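Local atomic coordinates of putative enoyl-CoA hydratase (Streptomyces coelicolor A3, PDB entry 3G64), a protein that probably acts on acyl-CoA thioesters as a member of the enoyl-CoA hydratase/isomerase family, perhaps adding water to an enoyl-CoA double bond. Residues A[28-33]-A[65-70]. Residues are numbered along the deposited sequence; the frame is centred on the assembly and turned at random.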
loop_
_atom_site.group_PDB
_atom_site.type_symbol
_atom_site.label_atom_id
_atom_site.label_comp_id
_atom_site.label_asym_id
_atom_site.label_seq_id
_atom_site.Cartn_x
_atom_site.Cartn_y
_atom_site.Cartn_z
ATOM N N ALA A 28 -23.706 16.052 9.337
ATOM C CA ALA A 28 -24.539 16.008 8.143
ATOM C C ALA A 28 -24.852 14.565 7.787
ATOM O O ALA A 28 -23.969 13.703 7.813
ATOM C CB ALA A 28 -23.820 16.685 6.991
ATOM N N THR A 29 -26.108 14.291 7.451
ATOM C CA THR A 29 -26.462 13.003 6.874
ATOM C C THR A 29 -26.954 13.211 5.454
ATOM O O THR A 29 -27.879 13.987 5.212
ATOM C CB THR A 29 -27.549 12.276 7.700
ATOM O OG1 THR A 29 -27.115 12.190 9.062
ATOM C CG2 THR A 29 -27.765 10.871 7.158
ATOM N N VAL A 30 -26.297 12.550 4.506
ATOM C CA VAL A 30 -26.672 12.653 3.104
ATOM C C VAL A 30 -27.223 11.290 2.734
ATOM O O VAL A 30 -26.499 10.285 2.717
ATOM C CB VAL A 30 -25.462 13.021 2.199
ATOM C CG1 VAL A 30 -25.881 13.113 0.714
ATOM C CG2 VAL A 30 -24.823 14.353 2.655
ATOM N N THR A 31 -28.523 11.227 2.487
ATOM C CA THR A 31 -29.102 9.977 2.062
ATOM C C THR A 31 -29.396 10.025 0.573
ATOM O O THR A 31 -30.142 10.899 0.107
ATOM C CB THR A 31 -30.386 9.683 2.834
ATOM O OG1 THR A 31 -30.138 9.837 4.245
ATOM C CG2 THR A 31 -30.850 8.277 2.516
ATOM N N LEU A 32 -28.803 9.093 -0.171
ATOM C CA LEU A 32 -29.066 8.990 -1.606
ATOM C C LEU A 32 -30.559 8.817 -1.881
ATOM O O LEU A 32 -31.272 8.135 -1.145
ATOM C CB LEU A 32 -28.288 7.839 -2.206
ATOM C CG LEU A 32 -26.785 7.998 -2.003
ATOM C CD1 LEU A 32 -26.080 6.764 -2.503
ATOM C CD2 LEU A 32 -26.273 9.282 -2.737
ATOM N N ALA A 33 -31.016 9.454 -2.951
ATOM C CA ALA A 33 -32.401 9.347 -3.385
ATOM C C ALA A 33 -32.655 8.095 -4.265
ATOM O O ALA A 33 -31.730 7.563 -4.916
ATOM C CB ALA A 33 -32.799 10.629 -4.128
ATOM N N LEU A 65 -19.726 13.656 8.353
ATOM C CA LEU A 65 -20.770 13.416 7.373
ATOM C C LEU A 65 -20.975 11.920 7.171
ATOM O O LEU A 65 -20.014 11.144 6.988
ATOM C CB LEU A 65 -20.437 14.142 6.049
ATOM C CG LEU A 65 -21.470 14.008 4.914
ATOM C CD1 LEU A 65 -21.392 15.206 3.973
ATOM C CD2 LEU A 65 -21.278 12.717 4.146
ATOM N N VAL A 66 -22.235 11.519 7.230
ATOM C CA VAL A 66 -22.647 10.150 6.940
ATOM C C VAL A 66 -23.268 10.109 5.558
ATOM O O VAL A 66 -24.143 10.926 5.221
ATOM C CB VAL A 66 -23.677 9.635 7.960
ATOM C CG1 VAL A 66 -24.158 8.226 7.580
ATOM C CG2 VAL A 66 -23.093 9.654 9.380
ATOM N N LEU A 67 -22.799 9.172 4.746
ATOM C CA LEU A 67 -23.374 8.939 3.432
ATOM C C LEU A 67 -24.176 7.627 3.513
ATOM O O LEU A 67 -23.643 6.581 3.846
ATOM C CB LEU A 67 -22.248 8.852 2.384
ATOM C CG LEU A 67 -22.573 8.599 0.894
ATOM C CD1 LEU A 67 -23.587 9.600 0.370
ATOM C CD2 LEU A 67 -21.287 8.635 0.003
ATOM N N ALA A 68 -25.460 7.693 3.214
ATOM C CA ALA A 68 -26.347 6.541 3.390
ATOM C C ALA A 68 -27.252 6.327 2.177
ATOM O O ALA A 68 -27.374 7.209 1.328
ATOM C CB ALA A 68 -27.170 6.715 4.632
ATOM N N GLY A 69 -27.873 5.150 2.114
ATOM C CA GLY A 69 -28.851 4.810 1.088
ATOM C C GLY A 69 -30.031 4.047 1.703
ATOM O O GLY A 69 -29.828 3.159 2.526
ATOM N N GLU A 70 -31.258 4.386 1.324
ATOM C CA GLU A 70 -32.415 3.626 1.830
ATOM C C GLU A 70 -32.831 2.514 0.875
ATOM O O GLU A 70 -32.385 2.481 -0.280
ATOM C CB GLU A 70 -33.589 4.545 2.155
ATOM C CG GLU A 70 -33.419 5.226 3.496
ATOM C CD GLU A 70 -34.409 6.355 3.736
ATOM O OE1 GLU A 70 -35.241 6.634 2.841
ATOM O OE2 GLU A 70 -34.336 6.964 4.829
HETATM O O HOH W 1 -32.336 5.969 -0.434
#
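V30 and L65 meet methyl to methyl on one face of a parallel strand pair, where their side chains cross obliquely and CG2 of V30 comes within 3.8 Å of CD1 of L65. With CG anti to its backbone N (chi1 -179°), L65 also sets CG and CD1 beside CB of A28, each at 4.1 Å. An alanine in place of L65 would probably open a gap beside A28 and V30 and deprive L53 and L56 of helix 43-58 of an apolar partner. Further along, CD1 of L67 lies 4.1 Å from CD2 of L32 and 4.2 Å from CG1 of V30, so that one methyl touches both V30 and L32. On the other face T29 and T31 stand beside V66 and A68, with few close contacts across; V66 packs instead on A209 and A213 of helix 205-217. Four backbone hydrogen bonds fix this register, the straightest running from V30 N to V66 O at 2.8 Å. Past them, T31 CG2 touches the CG of E70, whose carboxylate forms a salt bridge with R20. Strand 27-32, helix 43-58 and strand 64-69 thus form a classic beta-alpha-beta crossover, its helix covering the V30 and L65 face, within the core sheet of the crotonase fold.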